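Local atomic coordinates of beta-galacturonidase (Eisenbergiella tayi, PDB entry 6NCW), a protein that probably hydrolyses beta-linked galacturonides as a family 2 glycoside hydrolase, and binds galacturonate. Residues Ile429-Asp441 / Lys481-Gln494. Numbering follows the deposited sequence.
Sequences IYPKWYHDVPVED and KWSEEYQVQALKEQ
Trp433 drives the edge of its six-membered ring into one face of Trp482, a T-shaped pair with planes at 86°. CZ2 of Trp433 makes the approach and lies 3.7 Å from CH2 of Trp482. The edge of Trp433 also meets Trp482 N and CE1 of Tyr486. Tyr486 has CG of Lys481 over one face and the carbonyl oxygen of Lys432 at its edge. This is a loop-to-helix contact in the TIM barrel domain. Loop 429-438, following barrel strand 425-428, packs against Lys481 and Trp482 just before helix 484-500 and along the helix as far as Gln494. Tyr434 in this loop is a galacturonate-binding residue, although no galacturonate is bound to this chain here. Its ring has CD1 of Trp433 over its centre. The Trp433 side chain also touches Lys532, another galacturonate-binding residue. Phe522 of the second subunit meets Trp433 edge to face and accepts a hydrogen bond from Trp482 NE1 through its carbonyl oxygen.

Three side chains from 481-494 hold the carbonyls of the loop. Tyr486 OH donates to Lys432 O at 2.5 Å, in the carbonyl plane and on a lone pair. Gln494 NE2 reaches Pro431 O at 2.9 Å, nearly along the C=O axis, and donates also to Gly467 O. Lys481 is straight beyond CG, which carries NZ past the Trp433 ring to Trp433 O at 3.1 Å, tilted from the carbonyl plane. The same NZ forms a salt bridge with Asp436 OD1, 3.3 Å away on the syn side but out of the carboxylate plane. A water links Asp436 OD1 to Tyr486 OH.

Glu493 ties Lys432, within the loop, to Val439, the first residue of helix 439-453. With CG anti to the backbone N (chi1 -177°), its extended chain brings the carboxylate to both. OE1 takes Lys432 NZ on its syn lone pair at 2.8 Å. OE2 accepts from Val439 N at 3.1 Å and from above the carboxylate plane.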
loop_
_atom_site.group_PDB
_atom_site.type_symbol
_atom_site.label_atom_id
_atom_site.label_comp_id
_atom_site.label_asym_id
_atom_site.label_seq_id
_atom_site.Cartn_x
_atom_site.Cartn_y
_atom_site.Cartn_z
ATOM N N ILE A 429 9.369 29.033 1.372
ATOM C CA ILE A 429 9.192 29.054 -0.083
ATOM C C ILE A 429 9.001 27.631 -0.577
ATOM O O ILE A 429 9.634 26.695 -0.069
ATOM C CB ILE A 429 10.378 29.718 -0.831
ATOM C CG1 ILE A 429 11.658 28.905 -0.671
ATOM C CG2 ILE A 429 10.565 31.175 -0.393
ATOM C CD1 ILE A 429 12.834 29.420 -1.526
ATOM N N TYR A 430 8.144 27.465 -1.589
ATOM C CA TYR A 430 7.917 26.145 -2.187
ATOM C C TYR A 430 8.023 26.120 -3.719
ATOM O O TYR A 430 7.145 25.592 -4.402
ATOM C CB TYR A 430 6.554 25.636 -1.746
ATOM C CG TYR A 430 6.470 25.329 -0.266
ATOM C CD1 TYR A 430 6.108 26.304 0.646
ATOM C CD2 TYR A 430 6.745 24.046 0.211
ATOM C CE1 TYR A 430 6.003 26.005 2.000
ATOM C CE2 TYR A 430 6.644 23.743 1.548
ATOM C CZ TYR A 430 6.276 24.724 2.439
ATOM O OH TYR A 430 6.175 24.416 3.783
ATOM N N PRO A 431 9.109 26.643 -4.295
ATOM C CA PRO A 431 9.298 26.474 -5.745
ATOM C C PRO A 431 9.499 25.003 -6.065
ATOM O O PRO A 431 10.133 24.264 -5.298
ATOM C CB PRO A 431 10.564 27.286 -6.046
ATOM C CG PRO A 431 11.337 27.218 -4.703
ATOM C CD PRO A 431 10.243 27.364 -3.679
ATOM N N LYS A 432 8.923 24.587 -7.193
ATOM C CA LYS A 432 8.864 23.224 -7.713
ATOM C C LYS A 432 7.819 22.387 -6.975
ATOM O O LYS A 432 7.643 21.192 -7.299
ATOM C CB LYS A 432 10.230 22.517 -7.708
ATOM C CG LYS A 432 11.156 23.097 -8.783
ATOM C CD LYS A 432 10.362 23.283 -10.083
ATOM C CE LYS A 432 11.253 23.603 -11.285
ATOM N NZ LYS A 432 12.126 22.440 -11.635
ATOM N N TRP A 433 7.075 22.967 -6.032
ATOM C CA TRP A 433 5.879 22.300 -5.531
ATOM C C TRP A 433 4.645 23.156 -5.791
ATOM O O TRP A 433 3.840 22.796 -6.646
ATOM C CB TRP A 433 6.023 21.914 -4.058
ATOM C CG TRP A 433 4.838 21.103 -3.605
ATOM C CD1 TRP A 433 3.843 21.506 -2.767
ATOM C CD2 TRP A 433 4.489 19.773 -4.030
ATOM N NE1 TRP A 433 2.904 20.504 -2.614
ATOM C CE2 TRP A 433 3.278 19.430 -3.379
ATOM C CE3 TRP A 433 5.091 18.836 -4.873
ATOM C CZ2 TRP A 433 2.655 18.194 -3.557
ATOM C CZ3 TRP A 433 4.456 17.591 -5.056
ATOM C CH2 TRP A 433 3.266 17.291 -4.396
ATOM N N TYR A 434 4.478 24.280 -5.106
ATOM C CA TYR A 434 3.344 25.169 -5.330
ATOM C C TYR A 434 3.557 26.162 -6.474
ATOM O O TYR A 434 2.593 26.811 -6.871
ATOM C CB TYR A 434 3.034 25.949 -4.046
ATOM C CG TYR A 434 2.455 25.116 -2.925
ATOM C CD1 TYR A 434 1.381 24.254 -3.151
ATOM C CD2 TYR A 434 2.979 25.190 -1.632
ATOM C CE1 TYR A 434 0.841 23.481 -2.117
ATOM C CE2 TYR A 434 2.455 24.421 -0.598
ATOM C CZ TYR A 434 1.379 23.566 -0.849
ATOM O OH TYR A 434 0.845 22.810 0.174
ATOM N N HIS A 435 4.785 26.330 -6.982
ATOM C CA HIS A 435 5.099 27.253 -8.078
ATOM C C HIS A 435 6.070 26.560 -9.017
ATOM O O HIS A 435 7.116 26.087 -8.567
ATOM C CB HIS A 435 5.761 28.552 -7.578
ATOM C CG HIS A 435 5.041 29.205 -6.446
ATOM N ND1 HIS A 435 3.829 29.848 -6.606
ATOM C CD2 HIS A 435 5.354 29.308 -5.132
ATOM C CE1 HIS A 435 3.428 30.325 -5.438
ATOM N NE2 HIS A 435 4.331 30.005 -4.526
ATOM N N ASP A 436 5.758 26.514 -10.309
ATOM C CA ASP A 436 6.688 25.888 -11.247
ATOM C C ASP A 436 7.616 26.963 -11.800
ATOM O O ASP A 436 7.347 27.594 -12.819
ATOM C CB ASP A 436 5.946 25.129 -12.335
ATOM C CG ASP A 436 5.454 23.773 -11.842
ATOM O OD1 ASP A 436 6.250 23.060 -11.167
ATOM O OD2 ASP A 436 4.269 23.440 -12.095
ATOM N N VAL A 437 8.714 27.166 -11.083
ATOM C CA VAL A 437 9.781 28.130 -11.338
ATOM C C VAL A 437 11.042 27.424 -10.862
ATOM O O VAL A 437 11.004 26.781 -9.800
ATOM C CB VAL A 437 9.578 29.446 -10.562
ATOM C CG1 VAL A 437 10.741 30.387 -10.801
ATOM C CG2 VAL A 437 8.255 30.122 -10.934
ATOM N N PRO A 438 12.160 27.498 -11.583
ATOM C CA PRO A 438 13.419 26.967 -11.040
ATOM C C PRO A 438 13.720 27.553 -9.665
ATOM O O PRO A 438 13.569 28.757 -9.433
ATOM C CB PRO A 438 14.456 27.398 -12.076
ATOM C CG PRO A 438 13.654 27.467 -13.370
ATOM C CD PRO A 438 12.312 28.009 -12.955
ATOM N N VAL A 439 14.153 26.690 -8.744
ATOM C CA VAL A 439 14.356 27.136 -7.363
ATOM C C VAL A 439 15.378 28.270 -7.297
ATOM O O VAL A 439 15.209 29.241 -6.544
ATOM C CB VAL A 439 14.775 25.957 -6.465
ATOM C CG1 VAL A 439 14.884 26.445 -5.019
ATOM C CG2 VAL A 439 13.779 24.822 -6.572
ATOM N N GLU A 440 16.452 28.165 -8.078
ATOM C CA GLU A 440 17.491 29.192 -8.055
ATOM C C GLU A 440 16.936 30.565 -8.424
ATOM O O GLU A 440 17.324 31.574 -7.828
ATOM C CB GLU A 440 18.611 28.804 -9.009
ATOM C CG GLU A 440 19.902 29.489 -8.704
ATOM C CD GLU A 440 21.084 28.667 -9.163
ATOM O OE1 GLU A 440 21.109 28.309 -10.368
ATOM O OE2 GLU A 440 21.956 28.359 -8.307
ATOM N N ASP A 441 16.033 30.620 -9.407
ATOM C CA ASP A 441 15.492 31.902 -9.859
ATOM C C ASP A 441 14.561 32.501 -8.821
ATOM O O ASP A 441 14.618 33.702 -8.543
ATOM C CB ASP A 441 14.741 31.733 -11.185
ATOM C CG ASP A 441 15.624 31.176 -12.296
ATOM O OD1 ASP A 441 16.847 31.080 -12.078
ATOM O OD2 ASP A 441 15.089 30.836 -13.379
ATOM N N LYS A 481 3.451 14.712 -9.674
ATOM C CA LYS A 481 3.385 15.225 -8.317
ATOM C C LYS A 481 2.551 14.289 -7.451
ATOM O O LYS A 481 1.580 13.679 -7.914
ATOM C CB LYS A 481 2.819 16.654 -8.290
ATOM C CG LYS A 481 3.848 17.692 -8.742
ATOM C CD LYS A 481 3.304 19.122 -8.819
ATOM C CE LYS A 481 4.423 20.067 -9.299
ATOM N NZ LYS A 481 3.977 21.468 -9.397
ATOM N N TRP A 482 2.982 14.165 -6.193
ATOM C CA TRP A 482 2.561 13.249 -5.128
ATOM C C TRP A 482 3.294 11.907 -5.184
ATOM O O TRP A 482 3.233 11.158 -4.215
ATOM C CB TRP A 482 1.038 13.002 -5.087
ATOM C CG TRP A 482 0.222 14.284 -4.848
ATOM C CD1 TRP A 482 -0.610 14.914 -5.740
ATOM C CD2 TRP A 482 0.171 15.062 -3.638
ATOM N NE1 TRP A 482 -1.172 16.043 -5.159
ATOM C CE2 TRP A 482 -0.709 16.149 -3.869
ATOM C CE3 TRP A 482 0.796 14.956 -2.384
ATOM C CZ2 TRP A 482 -0.978 17.111 -2.894
ATOM C CZ3 TRP A 482 0.513 15.909 -1.418
ATOM C CH2 TRP A 482 -0.352 16.978 -1.679
ATOM N N SER A 483 3.980 11.575 -6.290
ATOM C CA SER A 483 4.821 10.385 -6.309
ATOM C C SER A 483 6.124 10.630 -5.551
ATOM O O SER A 483 6.623 11.756 -5.465
ATOM C CB SER A 483 5.150 9.944 -7.747
ATOM O OG SER A 483 6.061 10.833 -8.391
ATOM N N GLU A 484 6.681 9.545 -5.012
ATOM C CA GLU A 484 7.955 9.631 -4.320
ATOM C C GLU A 484 9.082 10.028 -5.261
ATOM O O GLU A 484 10.026 10.705 -4.838
ATOM C CB GLU A 484 8.274 8.291 -3.644
ATOM C CG GLU A 484 7.376 7.968 -2.443
ATOM C CD GLU A 484 7.853 6.748 -1.668
ATOM O OE1 GLU A 484 8.973 6.812 -1.106
ATOM O OE2 GLU A 484 7.111 5.725 -1.629
ATOM N N GLU A 485 9.028 9.589 -6.524
ATOM C CA GLU A 485 10.059 9.990 -7.483
ATOM C C GLU A 485 10.068 11.491 -7.679
ATOM O O GLU A 485 11.130 12.118 -7.683
ATOM C CB GLU A 485 9.851 9.297 -8.821
ATOM C CG GLU A 485 10.062 7.815 -8.750
ATOM C CD GLU A 485 8.742 7.055 -8.607
ATOM O OE1 GLU A 485 7.705 7.682 -8.271
ATOM O OE2 GLU A 485 8.755 5.828 -8.834
ATOM N N TYR A 486 8.895 12.099 -7.847
ATOM C CA TYR A 486 8.914 13.541 -8.018
ATOM C C TYR A 486 9.490 14.222 -6.783
ATOM O O TYR A 486 10.217 15.213 -6.898
ATOM C CB TYR A 486 7.528 14.099 -8.319
ATOM C CG TYR A 486 7.626 15.585 -8.567
ATOM C CD1 TYR A 486 7.434 16.504 -7.536
ATOM C CD2 TYR A 486 7.993 16.066 -9.818
ATOM C CE1 TYR A 486 7.553 17.877 -7.759
ATOM C CE2 TYR A 486 8.106 17.420 -10.053
ATOM C CZ TYR A 486 7.886 18.327 -9.018
ATOM O OH TYR A 486 8.022 19.679 -9.262
ATOM N N GLN A 487 9.160 13.720 -5.587
ATOM C CA GLN A 487 9.663 14.366 -4.382
ATOM C C GLN A 487 11.183 14.300 -4.333
ATOM O O GLN A 487 11.835 15.225 -3.834
ATOM C CB GLN A 487 9.073 13.730 -3.124
ATOM C CG GLN A 487 9.519 14.445 -1.847
ATOM C CD GLN A 487 9.164 13.687 -0.571
ATOM O OE1 GLN A 487 9.402 12.467 -0.458
ATOM N NE2 GLN A 487 8.594 14.401 0.399
ATOM N N VAL A 488 11.759 13.199 -4.825
ATOM C CA VAL A 488 13.211 13.076 -4.916
ATOM C C VAL A 488 13.782 14.223 -5.741
ATOM O O VAL A 488 14.712 14.914 -5.309
ATOM C CB VAL A 488 13.594 11.713 -5.525
ATOM C CG1 VAL A 488 15.069 11.736 -6.018
ATOM C CG2 VAL A 488 13.365 10.600 -4.525
ATOM N N GLN A 489 13.205 14.461 -6.926
ATOM C CA GLN A 489 13.710 15.492 -7.830
ATOM C C GLN A 489 13.570 16.878 -7.222
ATOM O O GLN A 489 14.479 17.704 -7.322
ATOM C CB GLN A 489 12.968 15.451 -9.168
ATOM C CG GLN A 489 12.923 14.090 -9.857
ATOM C CD GLN A 489 11.961 14.049 -11.062
ATOM O OE1 GLN A 489 11.827 13.014 -11.725
ATOM N NE2 GLN A 489 11.290 15.176 -11.341
ATOM N N ALA A 490 12.409 17.171 -6.635
ATOM C CA ALA A 490 12.185 18.478 -6.028
ATOM C C ALA A 490 13.201 18.759 -4.919
ATOM O O ALA A 490 13.848 19.816 -4.905
ATOM C CB ALA A 490 10.762 18.563 -5.483
ATOM N N LEU A 491 13.377 17.808 -3.998
ATOM C CA LEU A 491 14.271 18.045 -2.863
ATOM C C LEU A 491 15.717 18.193 -3.324
ATOM O O LEU A 491 16.458 19.031 -2.799
ATOM C CB LEU A 491 14.138 16.924 -1.833
ATOM C CG LEU A 491 13.137 17.142 -0.682
ATOM C CD1 LEU A 491 13.618 18.265 0.224
ATOM C CD2 LEU A 491 11.745 17.465 -1.225
ATOM N N LYS A 492 16.131 17.408 -4.323
ATOM C CA LYS A 492 17.488 17.546 -4.840
ATOM C C LYS A 492 17.730 18.964 -5.358
ATOM O O LYS A 492 18.700 19.626 -4.975
ATOM C CB LYS A 492 17.731 16.500 -5.936
ATOM C CG LYS A 492 19.198 16.355 -6.322
ATOM C CD LYS A 492 19.395 15.360 -7.464
ATOM C CE LYS A 492 20.885 15.083 -7.700
ATOM N NZ LYS A 492 21.091 13.816 -8.476
ATOM N N GLU A 493 16.823 19.467 -6.198
ATOM C CA GLU A 493 16.973 20.819 -6.726
ATOM C C GLU A 493 16.835 21.884 -5.639
ATOM O O GLU A 493 17.561 22.884 -5.648
ATOM C CB GLU A 493 15.946 21.070 -7.832
ATOM C CG GLU A 493 16.123 22.458 -8.446
ATOM C CD GLU A 493 15.076 22.822 -9.489
ATOM O OE1 GLU A 493 14.257 21.941 -9.844
ATOM O OE2 GLU A 493 15.078 24.001 -9.938
ATOM N N GLN A 494 15.881 21.714 -4.722
ATOM C CA GLN A 494 15.673 22.700 -3.654
ATOM C C GLN A 494 16.897 22.851 -2.759
ATOM O O GLN A 494 17.291 23.972 -2.421
ATOM C CB GLN A 494 14.450 22.314 -2.815
ATOM C CG GLN A 494 13.145 22.513 -3.575
ATOM C CD GLN A 494 11.964 21.885 -2.874
ATOM O OE1 GLN A 494 12.139 21.115 -1.933
ATOM N NE2 GLN A 494 10.749 22.218 -3.322
HETATM O O HOH W 1 14.137 23.729 -12.933
HETATM O O HOH W 2 7.473 20.308 -12.092
HETATM O O HOH W 3 1.869 21.871 -11.567
HETATM O O HOH W 4 17.206 25.679 -9.305
#